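Local structure of periplasmic binding protein/LacI transcriptional regulator (Clostridium phytofermentans, 3BRS) at residues I91-D97 and A105-A110; K133-F139 and I191-L197. The protein probably binds a sugar outside the cell as the solute-binding component of a transport system. All blocks are in the same frame, centred on the assembly; numbering follows the deposited sequence.

Contact 1 (I91-D97 and A105-A110)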
ATOM      1  N   ILE A  91      17.117  19.210   0.045  1.00 33.36           N
ATOM      2  CA  ILE A  91      15.770  18.810   0.566  1.00 33.73           C
ATOM      3  C   ILE A  91      15.797  17.491   1.372  1.00 33.88           C
ATOM      4  O   ILE A  91      16.433  16.490   0.976  1.00 33.98           O
ATOM      5  CB  ILE A  91      14.747  18.669  -0.640  1.00 31.09           C
ATOM      6  CG1 ILE A  91      14.704  19.989  -1.429  1.00 38.63           C
ATOM      7  CG2 ILE A  91      13.361  18.452  -0.106  1.00 40.14           C
ATOM      8  CD1 ILE A  91      14.120  19.852  -2.835  1.00 33.63           C
ATOM      9  N   LYS A  92      15.069  17.491   2.492  1.00 31.88           N
ATOM     10  CA  LYS A  92      14.858  16.311   3.326  1.00 27.93           C
ATOM     11  C   LYS A  92      13.895  15.327   2.618  1.00 29.73           C
ATOM     12  O   LYS A  92      12.885  15.742   2.044  1.00 31.28           O
ATOM     13  CB  LYS A  92      14.210  16.809   4.650  1.00 32.00           C
ATOM     14  CG  LYS A  92      15.073  17.737   5.507  1.00 60.46           C
ATOM     15  CD  LYS A  92      16.151  16.921   6.209  1.00 42.00           C
ATOM     16  CE  LYS A  92      17.565  17.389   5.909  1.00 67.43           C
ATOM     17  NZ  LYS A  92      17.847  18.648   6.622  1.00 42.67           N
ATOM     18  N   LEU A  93      14.189  14.029   2.642  1.00 29.59           N
ATOM     19  CA  LEU A  93      13.304  13.062   2.093  1.00 28.82           C
ATOM     20  C   LEU A  93      12.718  12.218   3.218  1.00 29.45           C
ATOM     21  O   LEU A  93      13.473  11.509   3.893  1.00 32.89           O
ATOM     22  CB  LEU A  93      14.041  12.167   1.094  1.00 28.59           C
ATOM     23  CG  LEU A  93      13.288  11.026   0.435  1.00 34.87           C
ATOM     24  CD1 LEU A  93      11.968  11.480  -0.250  1.00 26.79           C
ATOM     25  CD2 LEU A  93      14.205  10.432  -0.553  1.00 37.87           C
ATOM     26  N   ILE A  94      11.403  12.259   3.391  1.00 25.88           N
ATOM     27  CA  ILE A  94      10.629  11.220   4.136  1.00 26.20           C
ATOM     28  C   ILE A  94       9.991  10.256   3.175  1.00 29.15           C
ATOM     29  O   ILE A  94       9.278  10.652   2.225  1.00 34.20           O
ATOM     30  CB  ILE A  94       9.462  11.844   5.005  1.00 23.69           C
ATOM     31  CG1 ILE A  94       9.990  12.907   5.851  1.00 26.61           C
ATOM     32  CG2 ILE A  94       8.665  10.799   5.916  1.00 22.95           C
ATOM     33  CD1 ILE A  94      11.263  12.531   6.469  1.00 32.55           C
ATOM     34  N   VAL A  95      10.265   8.974   3.341  1.00 28.28           N
ATOM     35  CA  VAL A  95       9.499   8.003   2.569  1.00 26.06           C
ATOM     36  C   VAL A  95       8.244   7.582   3.363  1.00 28.84           C
ATOM     37  O   VAL A  95       8.358   7.250   4.504  1.00 31.37           O
ATOM     38  CB  VAL A  95      10.285   6.888   2.079  1.00 26.51           C
ATOM     39  CG1 VAL A  95       9.328   5.746   1.702  1.00 36.84           C
ATOM     40  CG2 VAL A  95      11.131   7.351   0.835  1.00 33.22           C
ATOM     41  N   ILE A  96       7.045   7.711   2.758  1.00 29.00           N
ATOM     42  CA  ILE A  96       5.824   7.258   3.402  1.00 32.76           C
ATOM     43  C   ILE A  96       5.184   6.027   2.638  1.00 34.37           C
ATOM     44  O   ILE A  96       5.196   5.952   1.403  1.00 34.29           O
ATOM     45  CB  ILE A  96       4.838   8.372   3.402  1.00 34.60           C
ATOM     46  CG1 ILE A  96       4.832   8.988   2.011  1.00 28.70           C
ATOM     47  CG2 ILE A  96       5.079   9.356   4.608  1.00 36.27           C
ATOM     48  CD1 ILE A  96       3.535   9.764   1.704  1.00 25.70           C
ATOM     49  N   ASP A  97       4.652   5.057   3.364  1.00 35.96           N
ATOM     50  CA  ASP A  97       4.021   3.878   2.724  1.00 32.49           C
ATOM     51  C   ASP A  97       4.944   2.937   1.962  1.00 30.34           C
ATOM     52  O   ASP A  97       4.982   1.792   2.321  1.00 27.16           O
ATOM     53  CB  ASP A  97       2.880   4.351   1.834  1.00 34.84           C
ATOM     54  CG  ASP A  97       2.202   3.207   1.079  1.00 56.69           C
ATOM     55  OD1 ASP A  97       1.791   2.250   1.720  1.00 41.05           O
ATOM     56  OD2 ASP A  97       2.076   3.245  -0.142  1.00 42.83           O
ATOM     57  N   ALA A 105      16.179   7.395   1.918  1.00 32.70           N
ATOM     58  CA  ALA A 105      15.250   8.085   2.836  1.00 33.75           C
ATOM     59  C   ALA A 105      15.943   8.569   4.047  1.00 35.27           C
ATOM     60  O   ALA A 105      16.704   7.817   4.638  1.00 40.47           O
ATOM     61  CB  ALA A 105      14.079   7.188   3.284  1.00 33.46           C
ATOM     62  N   ASP A 106      15.628   9.774   4.477  1.00 34.17           N
ATOM     63  CA  ASP A 106      16.058  10.282   5.783  1.00 35.06           C
ATOM     64  C   ASP A 106      15.244   9.580   6.880  1.00 34.04           C
ATOM     65  O   ASP A 106      15.802   9.137   7.848  1.00 36.56           O
ATOM     66  CB  ASP A 106      15.976  11.819   5.897  1.00 36.74           C
ATOM     67  CG  ASP A 106      16.850  12.535   4.879  1.00 56.05           C
ATOM     68  OD1 ASP A 106      18.014  12.147   4.711  1.00 40.48           O
ATOM     69  OD2 ASP A 106      16.376  13.475   4.219  1.00 44.94           O
ATOM     70  N   ILE A 107      13.946   9.454   6.701  1.00 30.85           N
ATOM     71  CA  ILE A 107      13.125   8.546   7.519  1.00 29.91           C
ATOM     72  C   ILE A 107      12.080   7.819   6.649  1.00 30.35           C
ATOM     73  O   ILE A 107      11.667   8.344   5.638  1.00 31.17           O
ATOM     74  CB  ILE A 107      12.597   9.196   8.856  1.00 32.15           C
ATOM     75  CG1 ILE A 107      11.429   8.388   9.410  1.00 40.56           C
ATOM     76  CG2 ILE A 107      12.243  10.632   8.686  1.00 45.38           C
ATOM     77  CD1 ILE A 107      10.817   8.929  10.579  1.00 41.65           C
ATOM     78  N   THR A 108      11.773   6.562   6.955  1.00 29.87           N
ATOM     79  CA  THR A 108      10.628   5.831   6.353  1.00 33.15           C
ATOM     80  C   THR A 108       9.474   5.570   7.353  1.00 34.10           C
ATOM     81  O   THR A 108       9.718   4.967   8.363  1.00 36.47           O
ATOM     82  CB  THR A 108      11.103   4.487   5.875  1.00 33.37           C
ATOM     83  OG1 THR A 108      12.015   4.722   4.790  1.00 35.32           O
ATOM     84  CG2 THR A 108       9.888   3.600   5.381  1.00 30.25           C
ATOM     85  N   VAL A 109       8.246   6.028   7.082  1.00 31.81           N
ATOM     86  CA  VAL A 109       7.094   5.665   7.933  1.00 31.14           C
ATOM     87  C   VAL A 109       6.193   4.726   7.141  1.00 29.79           C
ATOM     88  O   VAL A 109       5.644   5.138   6.128  1.00 28.95           O
ATOM     89  CB  VAL A 109       6.280   6.847   8.399  1.00 30.26           C
ATOM     90  CG1 VAL A 109       5.331   6.374   9.613  1.00 29.86           C
ATOM     91  CG2 VAL A 109       7.245   7.984   8.856  1.00 27.93           C
ATOM     92  N   ALA A 110       6.025   3.481   7.585  1.00 25.53           N
ATOM     93  CA  ALA A 110       5.182   2.566   6.797  1.00 25.65           C
ATOM     94  C   ALA A 110       4.575   1.534   7.640  1.00 26.98           C
ATOM     95  O   ALA A 110       4.953   1.367   8.804  1.00 32.49           O
ATOM     96  CB  ALA A 110       6.075   1.866   5.654  1.00 23.36           C
TER
HETATM   97  O   HOH W   1      17.824  13.677   1.278  1.00 36.31           O
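Strands 92-96 and 107-110 run side by side in the same direction, their axes 4.7 Å apart at the closest and inclined by 20°. The bonding alternates as parallel strands require: Val95 N donates to Ile107 O (2.8 Å), Val95 O accepts from Val109 N (2.9 Å), and Asp97 N donates to Val109 O (2.9 Å). One step earlier the pattern changes. Leu93 O accepts from Asp106 N (2.8 Å) rather than Ile107 N (3.5 Å away), and Leu93 N turns to a side chain, Asp106 OD2 (2.8 Å); Ala105 O, the backbone acceptor that a regular ladder would offer there, is bonded to Lys268. Water 1 extends this end by donating to both Ile91 O (3.2 Å) and Asp106 OD2 (3.3 Å).

Ile94, Ile96, Ile107 and Val109 share one face of the sheet, where Ile94 CG2 lies 4.3 Å from Val109 CG2; helix 246-262 covers it, with Leu260 on Ile94 and Ile249 on Ile96. On the opposite face Val95 CG2 packs against Ala105 CB (3.8 Å), and Val95 CB lies 3.9 Å from Thr108 OG1. Strand 68-71 pairs with the other edge of strand 92-96, making it an interior strand of the parallel sheet in one lobe of the type I binding-protein fold. Strands 92-96 and 107-110 are joined by a short loop without a helix.

The chemistry is thus apolar on the helix-covered face and polar at the start, where a carboxylate stands in for a main-chain carbonyl and carries the hydrogen-bond ladder past the beginning of strand 107-110.

Contact 2 (K133-F139 and I191-L197)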
ATOM      1  N   LYS A 133      -7.716 -24.393  -3.045  1.00 32.63           N
ATOM      2  CA  LYS A 133      -6.517 -23.740  -3.548  1.00 31.37           C
ATOM      3  C   LYS A 133      -6.810 -22.239  -3.443  1.00 31.25           C
ATOM      4  O   LYS A 133      -7.811 -21.862  -2.854  1.00 32.95           O
ATOM      5  CB  LYS A 133      -6.098 -24.169  -4.971  1.00 29.28           C
ATOM      6  CG  LYS A 133      -5.986 -25.687  -5.139  1.00 58.31           C
ATOM      7  CD  LYS A 133      -4.687 -26.264  -4.586  1.00 46.03           C
ATOM      8  CE  LYS A 133      -3.900 -27.087  -5.674  1.00 59.69           C
ATOM      9  NZ  LYS A 133      -3.257 -26.250  -6.763  1.00 49.63           N
ATOM     10  N   ILE A 134      -5.919 -21.419  -3.952  1.00 29.45           N
ATOM     11  CA  ILE A 134      -5.863 -20.031  -3.514  1.00 26.79           C
ATOM     12  C   ILE A 134      -5.644 -19.186  -4.724  1.00 25.77           C
ATOM     13  O   ILE A 134      -4.729 -19.479  -5.531  1.00 32.61           O
ATOM     14  CB  ILE A 134      -4.654 -19.763  -2.441  1.00 25.93           C
ATOM     15  CG1 ILE A 134      -4.918 -20.449  -1.092  1.00 25.29           C
ATOM     16  CG2 ILE A 134      -4.381 -18.257  -2.224  1.00 29.21           C
ATOM     17  CD1 ILE A 134      -3.590 -20.773  -0.372  1.00 23.97           C
ATOM     18  N   GLY A 135      -6.434 -18.117  -4.891  1.00 22.20           N
ATOM     19  CA  GLY A 135      -6.054 -17.191  -5.968  1.00 18.91           C
ATOM     20  C   GLY A 135      -5.676 -15.870  -5.363  1.00 22.76           C
ATOM     21  O   GLY A 135      -6.291 -15.409  -4.379  1.00 22.20           O
ATOM     22  N   VAL A 136      -4.677 -15.227  -5.961  1.00 23.65           N
ATOM     23  CA  VAL A 136      -4.286 -13.892  -5.488  1.00 23.50           C
ATOM     24  C   VAL A 136      -4.453 -12.759  -6.499  1.00 24.33           C
ATOM     25  O   VAL A 136      -4.003 -12.824  -7.665  1.00 23.94           O
ATOM     26  CB  VAL A 136      -2.819 -13.862  -5.070  1.00 21.76           C
ATOM     27  CG1 VAL A 136      -2.393 -12.575  -4.358  1.00 26.25           C
ATOM     28  CG2 VAL A 136      -2.485 -15.070  -4.207  1.00 17.30           C
ATOM     29  N   ILE A 137      -5.079 -11.695  -6.038  1.00 24.98           N
ATOM     30  CA  ILE A 137      -5.097 -10.436  -6.786  1.00 25.68           C
ATOM     31  C   ILE A 137      -4.178  -9.444  -6.054  1.00 25.74           C
ATOM     32  O   ILE A 137      -4.468  -8.937  -4.867  1.00 24.42           O
ATOM     33  CB  ILE A 137      -6.494  -9.799  -6.946  1.00 29.77           C
ATOM     34  CG1 ILE A 137      -7.527 -10.752  -7.537  1.00 26.80           C
ATOM     35  CG2 ILE A 137      -6.361  -8.510  -7.886  1.00 23.39           C
ATOM     36  CD1 ILE A 137      -7.012 -11.479  -8.891  1.00 34.25           C
ATOM     37  N   SER A 138      -3.081  -9.169  -6.758  1.00 25.23           N
ATOM     38  CA  SER A 138      -2.145  -8.123  -6.384  1.00 27.37           C
ATOM     39  C   SER A 138      -2.421  -6.853  -7.171  1.00 30.33           C
ATOM     40  O   SER A 138      -3.347  -6.777  -8.009  1.00 31.41           O
ATOM     41  CB  SER A 138      -0.707  -8.563  -6.525  1.00 25.54           C
ATOM     42  OG  SER A 138       0.096  -7.680  -5.749  1.00 30.12           O
ATOM     43  N   PHE A 139      -1.641  -5.839  -6.847  1.00 29.29           N
ATOM     44  CA  PHE A 139      -1.775  -4.541  -7.407  1.00 25.38           C
ATOM     45  C   PHE A 139      -0.546  -4.212  -8.315  1.00 28.33           C
ATOM     46  O   PHE A 139      -0.456  -4.708  -9.467  1.00 30.03           O
ATOM     47  CB  PHE A 139      -2.078  -3.485  -6.335  1.00 23.64           C
ATOM     48  CG  PHE A 139      -1.167  -3.454  -5.101  1.00 22.13           C
ATOM     49  CD1 PHE A 139      -1.239  -4.476  -4.124  1.00 29.28           C
ATOM     50  CD2 PHE A 139      -0.425  -2.321  -4.804  1.00 29.20           C
ATOM     51  CE1 PHE A 139      -0.446  -4.455  -2.910  1.00 27.45           C
ATOM     52  CE2 PHE A 139       0.354  -2.227  -3.605  1.00 24.31           C
ATOM     53  CZ  PHE A 139       0.329  -3.306  -2.607  1.00 26.12           C
ATOM     54  N   ILE A 191     -10.286 -23.070  -6.646  1.00 32.31           N
ATOM     55  CA  ILE A 191      -9.979 -21.965  -5.705  1.00 29.68           C
ATOM     56  C   ILE A 191     -11.165 -21.763  -4.713  1.00 30.02           C
ATOM     57  O   ILE A 191     -12.286 -21.552  -5.100  1.00 32.34           O
ATOM     58  CB  ILE A 191      -9.666 -20.670  -6.479  1.00 30.44           C
ATOM     59  CG1 ILE A 191      -8.247 -20.696  -7.124  1.00 30.80           C
ATOM     60  CG2 ILE A 191      -9.904 -19.459  -5.634  1.00 24.62           C
ATOM     61  CD1 ILE A 191      -8.057 -19.649  -8.228  1.00 28.27           C
ATOM     62  N   SER A 192     -10.909 -21.823  -3.425  1.00 29.88           N
ATOM     63  CA  SER A 192     -11.915 -21.685  -2.411  1.00 29.55           C
ATOM     64  C   SER A 192     -11.602 -20.446  -1.553  1.00 30.74           C
ATOM     65  O   SER A 192     -12.360 -20.135  -0.622  1.00 30.97           O
ATOM     66  CB  SER A 192     -11.811 -22.893  -1.490  1.00 31.47           C
ATOM     67  OG  SER A 192     -10.503 -22.892  -0.899  1.00 35.54           O
ATOM     68  N   VAL A 193     -10.458 -19.794  -1.819  1.00 29.26           N
ATOM     69  CA  VAL A 193     -10.024 -18.580  -1.102  1.00 26.13           C
ATOM     70  C   VAL A 193      -9.373 -17.672  -2.120  1.00 25.39           C
ATOM     71  O   VAL A 193      -8.408 -18.064  -2.780  1.00 27.56           O
ATOM     72  CB  VAL A 193      -8.964 -18.821   0.048  1.00 27.47           C
ATOM     73  CG1 VAL A 193      -8.822 -17.558   0.872  1.00 26.78           C
ATOM     74  CG2 VAL A 193      -9.362 -19.897   1.058  1.00 26.81           C
ATOM     75  N   MET A 194      -9.927 -16.477  -2.253  1.00 25.65           N
ATOM     76  CA  MET A 194      -9.270 -15.379  -2.913  1.00 26.89           C
ATOM     77  C   MET A 194      -8.546 -14.387  -1.968  1.00 27.85           C
ATOM     78  O   MET A 194      -9.046 -13.999  -0.870  1.00 26.39           O
ATOM     79  CB  MET A 194     -10.277 -14.648  -3.834  1.00 25.97           C
ATOM     80  CG  MET A 194     -10.694 -15.535  -5.007  1.00 20.72           C
ATOM     81  SD  MET A 194      -9.476 -15.594  -6.448  1.00 24.59           S
ATOM     82  CE  MET A 194      -8.836 -13.974  -6.584  1.00 25.88           C
ATOM     83  N   VAL A 195      -7.337 -13.980  -2.375  1.00 27.84           N
ATOM     84  CA  VAL A 195      -6.611 -12.941  -1.566  1.00 29.14           C
ATOM     85  C   VAL A 195      -6.470 -11.638  -2.330  1.00 30.72           C
ATOM     86  O   VAL A 195      -5.943 -11.621  -3.447  1.00 34.47           O
ATOM     87  CB  VAL A 195      -5.226 -13.467  -1.158  1.00 27.58           C
ATOM     88  CG1 VAL A 195      -4.549 -12.526  -0.196  1.00 21.77           C
ATOM     89  CG2 VAL A 195      -5.375 -14.837  -0.532  1.00 25.93           C
ATOM     90  N   GLY A 196      -6.933 -10.530  -1.779  1.00 28.80           N
ATOM     91  CA  GLY A 196      -6.680  -9.193  -2.412  1.00 21.80           C
ATOM     92  C   GLY A 196      -5.664  -8.475  -1.550  1.00 24.21           C
ATOM     93  O   GLY A 196      -5.865  -8.302  -0.336  1.00 23.94           O
ATOM     94  N   LEU A 197      -4.569  -7.986  -2.159  1.00 25.78           N
ATOM     95  CA  LEU A 197      -3.417  -7.428  -1.371  1.00 27.33           C
ATOM     96  C   LEU A 197      -3.518  -5.875  -1.084  1.00 27.99           C
ATOM     97  O   LEU A 197      -2.716  -5.237  -0.380  1.00 31.35           O
ATOM     98  CB  LEU A 197      -2.072  -7.833  -2.053  1.00 26.67           C
ATOM     99  CG  LEU A 197      -1.723  -9.345  -1.833  1.00 18.80           C
ATOM    100  CD1 LEU A 197      -0.260  -9.548  -2.425  1.00 24.95           C
ATOM    101  CD2 LEU A 197      -1.907  -9.677  -0.317  1.00 19.43           C
TER
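A glycine shapes the fit between strands 133-138 and 191-196, parallel neighbours whose axes approach to 4.6 Å at 18°. Bare of a side chain, Gly135 forms a hollow into which Met194 and Ile191 lean from the other strand: Ile191 CG2 comes 3.8 Å from Gly135 N, and the thioether of Met194 curls back over Gly135, where a CB would clash with SD. Met194 CE then reaches Ile137 CG1 at 3.6 Å. On the reverse face, aliphatic side chains form the ridge: Ile134 CG2 touches Val195 CG2 (3.9 Å), and Val136 CG1 meets Leu197 CG (4.2 Å). Leu197, the residue most covered here, fills the gap between Val136 and Phe139, whose CE1 is 3.8 Å from Leu197 CB.

Beneath these shapes runs a regular ladder: Gly135 N to Val193 O (2.9 Å), Val195 N to Gly135 O (2.7 Å), Ile137 N to Val195 O (2.7 Å) and Leu197 N to Ile137 O (2.9 Å). At its start Lys133 pairs with Ile191 but Gly135 with Met194, so strand 191-196 spends one residue more over this step; Ser192 N donates to Lys133 O (3.2 Å).

Strand 164-169 flanks the other edge of strand 133-138, which puts 133-138 between the two strands that follow it in the chain. Helix 174-187 covers the glycine-hollowed face, placing Leu184 on both Ile137 and Met194, while helix 144-157 lies over the valine-rich face, with Leu157 on Ile134 and Arg149 bonding to Leu197 O.

How the contacts relate
Contact 1 and contact 2 are strand pairs from the two sheets of a bilobed binding protein, one in each lobe, on opposite sides of the chain's centre with their own centres 31 Å apart. They do not touch. Both pairs run toward the junction of the lobes, so their C-terminal ends come closest: nearest atoms are about 7 Å apart, between the side chains of Asp97 and Phe139. In this family sugars bind in the cleft between the lobes, which makes these strand ends plausible parts of its lining, although no ligand site is established here. From strand 107-110 the chain passes through helix 113-127 to strand 133-138, linking the two contacts in series.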